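Local coordinates for protein oxidoreductase, Gfo/Idh/MocA family (Pseudomonas syringae pv. tomato, PDB 3DTY) that probably binds a nicotinamide dinucleotide in its Rossmann domain and works as an oxidoreductase on a substrate not yet identified, assembling as a tetramer that carries magnesium, at residues S74-E79 with D84-V89; G161-V166 with L293-Q298; M345-T348 with Q354-S357; K116-T121 with E126-L131; H30-L35 with G329-W334. All coordinates share one frame; numbering follows the deposited sequence.

How the interactions relate
Interactions 1 and 4 lie in the Rossmann domain, interactions 2 and 3 in the C-terminal alpha/beta domain, and interaction 5 joins the two. Interaction 4 holds N127, a magnesium ligand. Interactions 3 and 5 draw on one helix, 330-349: W334 near its start meets helix 27-35, and A347 near its end meets helix 353-357, with centres 22 Å apart. Interactions 1 and 3 touch directly, M345 SE lying 3.8 Å from A88 CB. Interaction 4 has no such touch; its nearest atoms are about 7 Å from interaction 5 and about 10 Å from interactions 1 and 3. Interaction 2 is remote, its centre 47 Å from that of interaction 1.

Interaction 1 of 5, residues S74-E79 with D84-V89; sequences SMFEQE and DGIQAV
E79 OE1 is gripped by two groups: the backbone N of I86 donates to it at 2.9 Å, and R67 adds a salt bridge. The N-H of I86 arrives nearly in line with the C-O bond of the carboxylate, with an angle of 155° at the hydrogen. The E79 chain reaches this position by folding at its second torsion (chi2 -71°), which turns the carboxylate back beside the loop. E79 OE2 is taken by the hydroxyl of Y69, so both oxygens of this buried group have partners, and the nearby arginine would be expected to favour its charged form. G85 adds a CA-H...O contact, its CA 3.5 Å from the backbone O of E79; the close passage of the two main chains is possible because nothing branches from that CA. I86 crosses E79 at about a right angle. Its CG2 comes within 3.4 Å of E79 OE1, while CG1 lies 3.8 Å from E79 CB, so the aliphatic part of the glutamate is covered too. Earlier in the helix, about one turn before E79, the contact is apolar. The methyl CE of M75, swung round by a bend at the last torsion (chi3 83°), is 4.0 Å from V89 CG2, and F76 CZ stands 4.2 Å from V89 CG1. Helix 72-79 thus packs against the chain entering strand 88-92 of the parallel Rossmann sheet, with M75 and I86 also touching A16 of strand 13-17 and A44 of strand 40-46, and F76 lying against A104 and A105 of helix 98-107.

Interaction 2 of 5, residues G161-V166 with L293-Q298; sequences GELGDV and LSFEVQ
F295 reaches out from its strand to touch both E162 and L163 of the turn 161-164. Its CB leaves the strand with CG anti to the backbone N (chi1 180°), which extends the ring away from its own main chain toward the turn. Beyond CG, the two ring sides meet different partners. CE1 has L163 CD1 4.0 Å away, the methyl lying at the ring edge and near its plane, and E162 CB at 4.1 Å. At the tip, CZ comes within 4.0 Å of the same E162 CB and 3.5 Å of E162 OE1. On the remaining side, CE2 is 4.1 Å from that oxygen. The glutamate and the ring cross at about a right angle, with the carboxylate plane turned 65° from the ring plane. A fold in the glutamate at its second torsion (chi2 -62°) brings OE1 back to the phenyl tip, so that its CB and OE1 both meet CZ. No hydrogen bond spans the contact; it rests on van der Waals packing of the ring against two consecutive residues. Both sit in a type I beta turn, closed by G164 N donating to G161 O at 3.0 Å, and G161 itself ends helix 149-159 in a Schellman motif. The contact therefore lies where that helix turns toward strand 166-174 of the large mixed sheet. F295, on strand 292-297, also touches M157 of helix 149-159, A281 of strand 281-286, and Q303 and L305 of strand 302-306.

Interaction 3 of 5, residues M345-T348 with Q354-S357; sequences MDAT and QALS
Two consecutive helices of the C-terminal alpha/beta domain, joined by a short turn, meet here: the end of long helix 330-349 and helix 353-357. A347 is the small residue at the join. Its CB points at the second helix and rests 3.8 Å from the backbone N of L356, so the methyl packs on main chain as well as on side chains. The CB of L356 lies 4.0 Å from A347 CB, and A355 CB is 4.2 Å from A347 CB. Because only a methyl of A347 stands between them, the backbones come near, the CA atoms of A347 and L356 being 5.2 Å apart. No hydrogen bond passes between these two segments, and the contact is van der Waals packing, mostly apolar.

The connecting turn has polar ties of its own, the carboxylate of D352 accepting from A355 N and the salt bridge of D346 with R350. On the other side of the contact, T348 belongs to the buried face of the long helix, near I138 and H111 of the Rossmann domain. Its hydroxyl is engaged by the backbone O of A344, one turn earlier. The leucine has CG anti to its N (chi1 178°), which extends its branches toward that threonine, and the side chains pass at a slant. L356 CD2 ends 3.6 Å from T348 OG1, and CD1 lies 3.8 Å from the same oxygen.

Interaction 4 of 5, residues K116-T121 with E126-L131; sequences KPLCFT and ENLREL. With MG (magnesium ion), chain F.
This is a small, buried apolar contact in the Rossmann domain, between the loop that follows strand 111-114 and helix 122-134, which the loop leads into. L118 and L128 meet tip to tip. A single methyl of the helix residue, L128 CD1, is set into the branched end of the loop residue, 3.6 Å from L118 CG and 3.7 Å from L118 CD1. L118 carries CG anti to its backbone N (chi1 179°), which sends the branch across to the helix. C119 also lies beside this methyl, its SG 4.3 Å from L128 CD1. Y99 of helix 98-107 touches both C119 and L128, while I364 and V139 border L118. T121 begins the helix as its N-cap, its OG1 accepting from Q124 N, and the peptide bond before P117 is cis.

On the flank toward helix 364-382, R129 NH1 makes a salt bridge with E126 OE1 at 3.1 Å, and R129 also pairs with D365 and touches I364 and V368. On a different side of the helix, N127 binds magnesium through OD1 at 2.2 Å, beside E123 and four waters; its ND2 donates to the hydroxyl of Y99, which leaves OD1 for the metal. Water 1, a magnesium ligand, donates to E130 OE1 at 3.1 Å. The leucine contact lies one residue from N127 in the same helical turn, so apolar packing and metal binding occupy neighbouring positions, while two carboxylates, E123 in the first shell and E130 in the second, would offset the charge of the ion.

Interaction 5 of 5, residues H30-L35 with G329-W334; sequences HRCAAL and GLFEAW
The indole of W334 drives its six-membered edge onto the face of the H30 imidazole, an edge-to-face (T-shaped) pair with planes at 84° and ring centroids 4.8 Å apart. CZ3 is the atom over the ring centre, 3.5 Å from H30 NE2, and CH2 lies beside it, 3.6 Å from the same nitrogen. Both imidazole nitrogens are held from outside the pair, ND1 by the hydroxyl of Y338 and NE2 by the carboxylate of E115; these two bonds fix the rotation of the ring and so keep its face turned to the tryptophan. A33, one turn along the same helix, packs nearer the backbone. Its CB is 3.7 Å from W334 CB and 3.4 Å from W334 O, and so the small side chain allows the helices to approach, the axes of segments 30-35 and 330-334 coming to 8.7 Å and crossing at -54°.

C32 meets the other aromatic residue. Its SG stands 3.9 Å from F331 CE1, a sulfur-aromatic contact lying oblique to the ring, 56° off the normal. The same phenyl ring receives R36 of a neighbouring subunit in a cation-pi interaction. At the start of helix 330-349, the N-cap residue G329 donates its N to E332 OE1 at 2.7 Å, while E332 OE2 forms a salt bridge with R36 of its own chain. Helix 27-35 follows strand 13-17, the first strand of the parallel sheet, as the first helix of a Rossmann fold does, and here it is covered by a helix of the C-terminal domain, a junction between the two domains that also borders a subunit interface of the tetramer.

Interaction 1 of 5, residues S74-E79 with D84-V89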
# COMPACT_ATOMS: atom_id res chain seq x y z
N SER A 74 -48.86 -2.00 18.27
CA SER A 74 -50.00 -2.60 17.59
C SER A 74 -49.51 -3.82 16.80
O SER A 74 -50.20 -4.84 16.73
CB SER A 74 -50.68 -1.57 16.68
OG SER A 74 -49.75 -0.94 15.82
N MSE A 75 -48.32 -3.71 16.21
CA MSE A 75 -47.77 -4.84 15.45
C MSE A 75 -47.55 -6.05 16.36
O MSE A 75 -48.02 -7.14 16.06
CB MSE A 75 -46.44 -4.46 14.78
CG MSE A 75 -45.74 -5.67 14.14
SE MSE A 75 -44.41 -5.23 12.79
CE MSE A 75 -42.89 -4.85 13.95
N PHE A 76 -46.84 -5.85 17.46
CA PHE A 76 -46.56 -6.95 18.37
C PHE A 76 -47.85 -7.60 18.89
O PHE A 76 -47.97 -8.82 18.91
CB PHE A 76 -45.71 -6.47 19.56
CG PHE A 76 -44.32 -6.02 19.18
CD1 PHE A 76 -43.80 -6.29 17.91
CD2 PHE A 76 -43.53 -5.32 20.09
CE1 PHE A 76 -42.52 -5.89 17.57
CE2 PHE A 76 -42.25 -4.91 19.75
CZ PHE A 76 -41.74 -5.19 18.49
N GLU A 77 -48.81 -6.77 19.30
CA GLU A 77 -50.08 -7.27 19.82
C GLU A 77 -50.88 -8.10 18.81
O GLU A 77 -51.31 -9.22 19.11
CB GLU A 77 -50.94 -6.10 20.32
CG GLU A 77 -50.65 -5.69 21.75
CD GLU A 77 -51.12 -4.28 22.07
OE1 GLU A 77 -52.13 -3.83 21.47
OE2 GLU A 77 -50.48 -3.62 22.92
N GLN A 78 -51.08 -7.55 17.62
CA GLN A 78 -51.84 -8.21 16.56
C GLN A 78 -51.13 -9.40 15.92
O GLN A 78 -51.76 -10.42 15.62
CB GLN A 78 -52.23 -7.18 15.49
CG GLN A 78 -53.36 -6.25 15.94
CD GLN A 78 -53.55 -5.05 15.04
OE1 GLN A 78 -53.77 -5.19 13.83
NE2 GLN A 78 -53.48 -3.86 15.62
N GLU A 79 -49.83 -9.28 15.70
CA GLU A 79 -49.08 -10.36 15.09
C GLU A 79 -49.08 -11.58 16.02
O GLU A 79 -49.07 -12.72 15.56
CB GLU A 79 -47.64 -9.91 14.82
CG GLU A 79 -47.50 -9.02 13.60
CD GLU A 79 -47.69 -9.78 12.30
OE1 GLU A 79 -47.04 -10.83 12.13
OE2 GLU A 79 -48.49 -9.33 11.45
N ASP A 84 -49.36 -17.31 11.58
CA ASP A 84 -48.24 -17.02 10.69
C ASP A 84 -47.67 -15.67 11.10
O ASP A 84 -47.15 -14.92 10.27
CB ASP A 84 -48.73 -16.96 9.24
CG ASP A 84 -49.68 -15.81 8.99
OD1 ASP A 84 -50.41 -15.44 9.93
OD2 ASP A 84 -49.70 -15.29 7.85
N GLY A 85 -47.78 -15.35 12.39
CA GLY A 85 -47.26 -14.09 12.89
C GLY A 85 -45.74 -14.07 12.93
O GLY A 85 -45.09 -15.11 12.97
N ILE A 86 -45.17 -12.87 12.91
CA ILE A 86 -43.72 -12.74 12.93
C ILE A 86 -43.06 -13.52 14.06
O ILE A 86 -43.62 -13.68 15.15
CB ILE A 86 -43.29 -11.26 13.06
CG1 ILE A 86 -43.96 -10.61 14.27
CG2 ILE A 86 -43.63 -10.51 11.78
CD1 ILE A 86 -43.42 -9.21 14.60
N GLN A 87 -41.86 -14.02 13.78
CA GLN A 87 -41.08 -14.79 14.74
C GLN A 87 -39.92 -13.94 15.23
O GLN A 87 -39.37 -14.17 16.31
CB GLN A 87 -40.52 -16.05 14.08
CG GLN A 87 -41.56 -17.09 13.73
CD GLN A 87 -41.02 -18.13 12.77
OE1 GLN A 87 -40.83 -17.87 11.59
NE2 GLN A 87 -40.75 -19.32 13.29
N ALA A 88 -39.54 -12.95 14.43
CA ALA A 88 -38.42 -12.08 14.77
C ALA A 88 -38.62 -10.66 14.27
O ALA A 88 -39.38 -10.41 13.34
CB ALA A 88 -37.14 -12.67 14.19
N VAL A 89 -37.92 -9.72 14.90
CA VAL A 89 -38.02 -8.32 14.51
C VAL A 89 -36.68 -7.59 14.61
O VAL A 89 -35.90 -7.81 15.54
CB VAL A 89 -39.06 -7.56 15.37
CG1 VAL A 89 -38.67 -7.62 16.84
CG2 VAL A 89 -39.19 -6.13 14.92

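Interaction 2 of 5, residues G161-V166 with L293-Q298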
# COMPACT_ATOMS: atom_id res chain seq x y z
N GLY A 161 -2.19 -20.07 19.27
CA GLY A 161 -0.93 -19.56 19.80
C GLY A 161 0.02 -18.97 18.76
O GLY A 161 1.21 -18.84 19.03
N GLU A 162 -0.49 -18.61 17.59
CA GLU A 162 0.33 -18.05 16.52
C GLU A 162 1.03 -16.75 16.93
O GLU A 162 2.09 -16.42 16.42
CB GLU A 162 -0.51 -17.75 15.28
CG GLU A 162 -1.00 -18.97 14.51
CD GLU A 162 0.13 -19.81 13.95
OE1 GLU A 162 1.15 -19.23 13.50
OE2 GLU A 162 -0.00 -21.05 13.95
N LEU A 163 0.42 -16.01 17.85
CA LEU A 163 1.00 -14.75 18.30
C LEU A 163 1.76 -14.91 19.61
O LEU A 163 2.33 -13.94 20.12
CB LEU A 163 -0.10 -13.70 18.47
CG LEU A 163 -0.62 -12.94 17.25
CD1 LEU A 163 -1.02 -13.88 16.14
CD2 LEU A 163 -1.79 -12.08 17.67
N GLY A 164 1.79 -16.13 20.15
CA GLY A 164 2.43 -16.34 21.43
C GLY A 164 1.50 -15.73 22.46
O GLY A 164 0.28 -15.76 22.29
N ASP A 165 2.04 -15.17 23.53
CA ASP A 165 1.21 -14.55 24.55
C ASP A 165 0.78 -13.15 24.12
O ASP A 165 1.62 -12.33 23.76
CB ASP A 165 1.96 -14.46 25.87
CG ASP A 165 2.38 -15.81 26.40
OD1 ASP A 165 1.50 -16.66 26.63
OD2 ASP A 165 3.60 -16.02 26.59
N VAL A 166 -0.53 -12.88 24.15
CA VAL A 166 -1.04 -11.57 23.77
C VAL A 166 -0.59 -10.51 24.78
O VAL A 166 -0.75 -10.70 25.98
CB VAL A 166 -2.58 -11.57 23.69
CG1 VAL A 166 -3.10 -10.13 23.52
CG2 VAL A 166 -3.03 -12.43 22.52
N LEU A 293 -5.51 -9.72 5.71
CA LEU A 293 -5.19 -9.78 7.12
C LEU A 293 -3.66 -9.83 7.20
O LEU A 293 -3.05 -10.73 6.63
CB LEU A 293 -5.78 -11.05 7.73
CG LEU A 293 -5.43 -11.37 9.18
CD1 LEU A 293 -6.06 -10.34 10.11
CD2 LEU A 293 -5.92 -12.78 9.51
N SER A 294 -3.06 -8.86 7.88
CA SER A 294 -1.60 -8.84 8.01
C SER A 294 -1.16 -9.75 9.16
O SER A 294 -1.74 -9.72 10.24
CB SER A 294 -1.10 -7.42 8.27
OG SER A 294 0.31 -7.42 8.48
N PHE A 295 -0.13 -10.55 8.92
CA PHE A 295 0.41 -11.47 9.93
C PHE A 295 1.91 -11.22 9.98
O PHE A 295 2.63 -11.53 9.04
CB PHE A 295 0.10 -12.92 9.53
CG PHE A 295 0.60 -13.95 10.49
CD1 PHE A 295 0.39 -13.81 11.87
CD2 PHE A 295 1.27 -15.09 10.03
CE1 PHE A 295 0.83 -14.78 12.76
CE2 PHE A 295 1.72 -16.07 10.92
CZ PHE A 295 1.50 -15.92 12.29
N GLU A 296 2.37 -10.66 11.09
CA GLU A 296 3.77 -10.30 11.22
C GLU A 296 4.55 -10.99 12.34
O GLU A 296 4.56 -10.52 13.48
CB GLU A 296 3.87 -8.78 11.41
CG GLU A 296 3.18 -7.97 10.32
CD GLU A 296 2.76 -6.58 10.81
OE1 GLU A 296 3.54 -5.94 11.54
OE2 GLU A 296 1.65 -6.14 10.45
N VAL A 297 5.20 -12.09 12.00
CA VAL A 297 5.99 -12.84 12.97
C VAL A 297 7.33 -12.12 13.11
O VAL A 297 8.07 -11.97 12.14
CB VAL A 297 6.25 -14.28 12.50
CG1 VAL A 297 7.11 -15.01 13.54
CG2 VAL A 297 4.94 -15.00 12.28
N GLN A 298 7.65 -11.68 14.33
CA GLN A 298 8.90 -10.99 14.56
C GLN A 298 10.08 -11.85 14.11
O GLN A 298 10.19 -13.02 14.48
CB GLN A 298 9.05 -10.64 16.04
CG GLN A 298 10.34 -9.88 16.37
CD GLN A 298 10.47 -8.60 15.59
OE1 GLN A 298 9.51 -7.85 15.44
NE2 GLN A 298 11.67 -8.33 15.08

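Interaction 3 of 5, residues M345-T348 with Q354-S357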
# COMPACT_ATOMS: atom_id res chain seq x y z
N MSE A 345 -31.36 -18.30 16.60
CA MSE A 345 -32.79 -18.35 16.85
C MSE A 345 -33.31 -19.79 16.80
O MSE A 345 -34.10 -20.21 17.65
CB MSE A 345 -33.54 -17.52 15.81
CG MSE A 345 -33.22 -16.04 15.88
SE MSE A 345 -34.16 -15.03 14.55
CE MSE A 345 -33.33 -13.30 14.86
N ASP A 346 -32.85 -20.53 15.80
CA ASP A 346 -33.26 -21.91 15.62
C ASP A 346 -32.78 -22.82 16.74
O ASP A 346 -33.52 -23.69 17.20
CB ASP A 346 -32.76 -22.44 14.28
CG ASP A 346 -33.39 -23.77 13.91
OD1 ASP A 346 -34.56 -23.76 13.47
OD2 ASP A 346 -32.73 -24.82 14.04
N ALA A 347 -31.54 -22.63 17.18
CA ALA A 347 -31.00 -23.45 18.26
C ALA A 347 -31.78 -23.16 19.53
O ALA A 347 -32.10 -24.06 20.31
CB ALA A 347 -29.53 -23.15 18.46
N THR A 348 -32.08 -21.88 19.74
CA THR A 348 -32.82 -21.44 20.92
C THR A 348 -34.23 -22.03 20.90
O THR A 348 -34.72 -22.50 21.93
CB THR A 348 -32.94 -19.90 20.98
OG1 THR A 348 -31.65 -19.32 21.18
CG2 THR A 348 -33.85 -19.48 22.13
N GLN A 354 -26.08 -26.43 23.92
CA GLN A 354 -24.78 -26.75 23.33
C GLN A 354 -24.71 -26.24 21.89
O GLN A 354 -23.72 -25.61 21.50
CB GLN A 354 -24.53 -28.26 23.39
CG GLN A 354 -23.67 -28.68 24.57
CD GLN A 354 -23.61 -30.19 24.79
OE1 GLN A 354 -23.43 -30.96 23.84
NE2 GLN A 354 -23.76 -30.60 26.04
N ALA A 355 -25.74 -26.49 21.10
CA ALA A 355 -25.76 -26.03 19.72
C ALA A 355 -25.66 -24.49 19.71
O ALA A 355 -24.87 -23.92 18.96
CB ALA A 355 -27.03 -26.48 19.02
N LEU A 356 -26.46 -23.85 20.55
CA LEU A 356 -26.46 -22.39 20.62
C LEU A 356 -25.07 -21.83 20.90
O LEU A 356 -24.66 -20.83 20.31
CB LEU A 356 -27.44 -21.92 21.69
CG LEU A 356 -27.56 -20.42 21.95
CD1 LEU A 356 -27.89 -19.68 20.65
CD2 LEU A 356 -28.64 -20.17 23.00
N SER A 357 -24.34 -22.47 21.81
CA SER A 357 -23.00 -22.02 22.17
C SER A 357 -22.01 -22.13 21.02
O SER A 357 -21.00 -21.43 21.00
CB SER A 357 -22.49 -22.81 23.38
OG SER A 357 -23.30 -22.58 24.51

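Interaction 4 of 5, residues K116-T121 with E126-L131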
# COMPACT_ATOMS: atom_id res chain seq x y z
N LYS A 116 -27.17 -1.47 16.96
CA LYS A 116 -26.48 -0.96 18.14
C LYS A 116 -26.72 0.54 18.22
O LYS A 116 -27.00 1.19 17.22
CB LYS A 116 -24.98 -1.30 18.10
CG LYS A 116 -24.37 -1.43 16.72
CD LYS A 116 -24.03 -0.08 16.12
CE LYS A 116 -22.89 0.58 16.89
NZ LYS A 116 -22.59 1.92 16.33
N PRO A 117 -26.70 1.09 19.44
CA PRO A 117 -26.45 0.32 20.66
C PRO A 117 -27.73 -0.35 21.13
O PRO A 117 -28.82 -0.02 20.68
CB PRO A 117 -25.96 1.38 21.63
CG PRO A 117 -26.84 2.53 21.29
CD PRO A 117 -26.81 2.53 19.76
N LEU A 118 -27.58 -1.30 22.05
CA LEU A 118 -28.71 -2.02 22.60
C LEU A 118 -29.58 -1.06 23.41
O LEU A 118 -30.80 -1.13 23.39
CB LEU A 118 -28.22 -3.15 23.50
CG LEU A 118 -29.31 -3.97 24.16
CD1 LEU A 118 -30.13 -4.68 23.10
CD2 LEU A 118 -28.68 -4.96 25.12
N CYS A 119 -28.91 -0.18 24.14
CA CYS A 119 -29.58 0.81 24.98
C CYS A 119 -28.51 1.77 25.50
O CYS A 119 -27.36 1.73 25.05
CB CYS A 119 -30.32 0.12 26.13
SG CYS A 119 -29.34 -1.10 27.04
N PHE A 120 -28.87 2.63 26.45
CA PHE A 120 -27.92 3.60 26.98
C PHE A 120 -27.29 3.29 28.33
O PHE A 120 -26.15 3.68 28.59
CB PHE A 120 -28.56 4.99 27.03
CG PHE A 120 -28.88 5.56 25.68
CD1 PHE A 120 -28.05 5.31 24.59
CD2 PHE A 120 -29.99 6.38 25.51
CE1 PHE A 120 -28.32 5.88 23.35
CE2 PHE A 120 -30.27 6.96 24.27
CZ PHE A 120 -29.44 6.70 23.18
N THR A 121 -28.02 2.60 29.20
CA THR A 121 -27.49 2.30 30.53
C THR A 121 -27.34 0.81 30.79
O THR A 121 -28.07 -0.01 30.24
CB THR A 121 -28.41 2.85 31.62
OG1 THR A 121 -29.60 2.06 31.66
CG2 THR A 121 -28.77 4.31 31.35
N GLU A 126 -29.09 -4.89 31.49
CA GLU A 126 -29.29 -6.07 32.34
C GLU A 126 -30.76 -6.48 32.36
O GLU A 126 -31.06 -7.66 32.54
CB GLU A 126 -28.81 -5.78 33.76
CG GLU A 126 -27.35 -5.39 33.85
CD GLU A 126 -26.40 -6.56 33.76
OE1 GLU A 126 -26.82 -7.63 33.27
OE2 GLU A 126 -25.23 -6.41 34.17
N ASN A 127 -31.66 -5.52 32.18
CA ASN A 127 -33.10 -5.81 32.16
C ASN A 127 -33.45 -6.61 30.90
O ASN A 127 -34.21 -7.57 30.96
CB ASN A 127 -33.94 -4.53 32.16
CG ASN A 127 -33.85 -3.77 33.46
OD1 ASN A 127 -33.41 -4.30 34.47
ND2 ASN A 127 -34.28 -2.51 33.44
N LEU A 128 -32.89 -6.20 29.77
CA LEU A 128 -33.15 -6.88 28.51
C LEU A 128 -32.58 -8.29 28.56
O LEU A 128 -33.20 -9.25 28.08
CB LEU A 128 -32.54 -6.08 27.35
CG LEU A 128 -33.07 -4.65 27.17
CD1 LEU A 128 -32.39 -3.98 25.99
CD2 LEU A 128 -34.57 -4.70 26.95
N ARG A 129 -31.40 -8.43 29.16
CA ARG A 129 -30.76 -9.74 29.31
C ARG A 129 -31.64 -10.64 30.17
O ARG A 129 -31.82 -11.82 29.86
CB ARG A 129 -29.38 -9.58 29.96
CG ARG A 129 -28.74 -10.90 30.37
CD ARG A 129 -27.47 -10.67 31.18
NE ARG A 129 -26.30 -10.60 30.33
CZ ARG A 129 -25.10 -10.18 30.74
NH1 ARG A 129 -24.92 -9.79 31.99
NH2 ARG A 129 -24.08 -10.18 29.89
N GLU A 130 -32.17 -10.09 31.26
CA GLU A 130 -33.06 -10.84 32.14
C GLU A 130 -34.28 -11.33 31.34
O GLU A 130 -34.64 -12.51 31.39
CB GLU A 130 -33.53 -9.96 33.31
CG GLU A 130 -32.56 -9.85 34.49
CD GLU A 130 -32.77 -8.59 35.33
OE1 GLU A 130 -33.93 -8.15 35.50
OE2 GLU A 130 -31.77 -8.04 35.84
N LEU A 131 -34.92 -10.41 30.62
CA LEU A 131 -36.09 -10.75 29.81
C LEU A 131 -35.76 -11.75 28.71
O LEU A 131 -36.57 -12.62 28.38
CB LEU A 131 -36.67 -9.49 29.17
CG LEU A 131 -37.35 -8.52 30.14
CD1 LEU A 131 -37.62 -7.21 29.41
CD2 LEU A 131 -38.65 -9.13 30.66
MG MG F . -33.33 -3.35 36.46
O HOH W 1 -33.29 -5.56 37.07
O HOH W 2 -31.49 -4.26 35.96
O HOH W 3 -32.76 -3.06 38.23
O HOH W 4 -35.26 -3.33 36.60

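Interaction 5 of 5, residues H30-L35 with G329-W334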
# COMPACT_ATOMS: atom_id res chain seq x y z
N HIS A 30 -30.00 -3.87 6.29
CA HIS A 30 -30.70 -4.85 7.11
C HIS A 30 -31.51 -5.79 6.21
O HIS A 30 -31.47 -7.01 6.37
CB HIS A 30 -31.65 -4.16 8.11
CG HIS A 30 -30.99 -3.77 9.40
ND1 HIS A 30 -30.90 -4.62 10.48
CD2 HIS A 30 -30.37 -2.62 9.77
CE1 HIS A 30 -30.24 -4.03 11.45
NE2 HIS A 30 -29.91 -2.81 11.05
N ARG A 31 -32.24 -5.22 5.25
CA ARG A 31 -33.05 -6.03 4.35
C ARG A 31 -32.21 -6.93 3.44
O ARG A 31 -32.49 -8.12 3.30
CB ARG A 31 -33.97 -5.15 3.49
CG ARG A 31 -35.06 -4.44 4.28
CD ARG A 31 -36.19 -3.98 3.37
NE ARG A 31 -35.74 -3.01 2.37
CZ ARG A 31 -35.35 -1.78 2.66
NH1 ARG A 31 -35.34 -1.35 3.92
NH2 ARG A 31 -34.95 -0.96 1.68
N CYS A 32 -31.18 -6.35 2.83
CA CYS A 32 -30.31 -7.12 1.96
C CYS A 32 -29.71 -8.30 2.71
O CYS A 32 -29.65 -9.41 2.20
CB CYS A 32 -29.16 -6.25 1.44
SG CYS A 32 -29.63 -4.92 0.31
N ALA A 33 -29.26 -8.05 3.93
CA ALA A 33 -28.64 -9.08 4.74
C ALA A 33 -29.61 -10.16 5.18
O ALA A 33 -29.34 -11.35 5.04
CB ALA A 33 -27.95 -8.45 5.97
N ALA A 34 -30.76 -9.75 5.71
CA ALA A 34 -31.75 -10.69 6.21
C ALA A 34 -32.42 -11.52 5.11
O ALA A 34 -32.63 -12.72 5.29
CB ALA A 34 -32.81 -9.95 7.01
N LEU A 35 -32.74 -10.89 3.99
CA LEU A 35 -33.40 -11.58 2.89
C LEU A 35 -32.48 -12.42 2.02
O LEU A 35 -32.94 -13.24 1.22
CB LEU A 35 -34.16 -10.58 2.01
CG LEU A 35 -35.10 -9.67 2.79
CD1 LEU A 35 -35.78 -8.73 1.83
CD2 LEU A 35 -36.12 -10.50 3.56
N GLY A 329 -17.64 -7.63 0.21
CA GLY A 329 -17.75 -6.38 0.95
C GLY A 329 -18.60 -6.44 2.20
O GLY A 329 -19.01 -7.52 2.62
N LEU A 330 -18.90 -5.29 2.79
CA LEU A 330 -19.68 -5.24 4.02
C LEU A 330 -21.06 -5.91 3.94
O LEU A 330 -21.56 -6.40 4.95
CB LEU A 330 -19.84 -3.80 4.51
CG LEU A 330 -20.51 -3.61 5.88
CD1 LEU A 330 -19.71 -4.35 6.95
CD2 LEU A 330 -20.59 -2.13 6.20
N PHE A 331 -21.67 -5.93 2.75
CA PHE A 331 -22.98 -6.57 2.59
C PHE A 331 -22.88 -8.08 2.85
O PHE A 331 -23.78 -8.68 3.42
CB PHE A 331 -23.56 -6.30 1.19
CG PHE A 331 -24.24 -4.96 1.06
CD1 PHE A 331 -25.53 -4.76 1.57
CD2 PHE A 331 -23.60 -3.89 0.43
CE1 PHE A 331 -26.16 -3.52 1.46
CE2 PHE A 331 -24.23 -2.65 0.31
CZ PHE A 331 -25.51 -2.46 0.82
N GLU A 332 -21.77 -8.69 2.42
CA GLU A 332 -21.58 -10.11 2.65
C GLU A 332 -21.41 -10.32 4.15
O GLU A 332 -22.00 -11.23 4.72
CB GLU A 332 -20.35 -10.65 1.92
CG GLU A 332 -20.56 -10.94 0.44
CD GLU A 332 -20.87 -9.68 -0.34
OE1 GLU A 332 -20.03 -8.76 -0.34
OE2 GLU A 332 -21.97 -9.62 -0.95
N ALA A 333 -20.60 -9.47 4.78
CA ALA A 333 -20.38 -9.60 6.22
C ALA A 333 -21.71 -9.53 6.97
O ALA A 333 -21.95 -10.32 7.88
CB ALA A 333 -19.44 -8.51 6.70
N TRP A 334 -22.57 -8.59 6.59
CA TRP A 334 -23.87 -8.45 7.25
C TRP A 334 -24.78 -9.64 6.99
O TRP A 334 -25.55 -10.03 7.87
CB TRP A 334 -24.56 -7.16 6.81
CG TRP A 334 -24.25 -6.01 7.72
CD1 TRP A 334 -23.03 -5.45 7.97
CD2 TRP A 334 -25.19 -5.30 8.54
NE1 TRP A 334 -23.14 -4.44 8.90
CE2 TRP A 334 -24.46 -4.33 9.27
CE3 TRP A 334 -26.58 -5.39 8.73
CZ2 TRP A 334 -25.07 -3.46 10.18
CZ3 TRP A 334 -27.18 -4.52 9.63
CH2 TRP A 334 -26.43 -3.57 10.35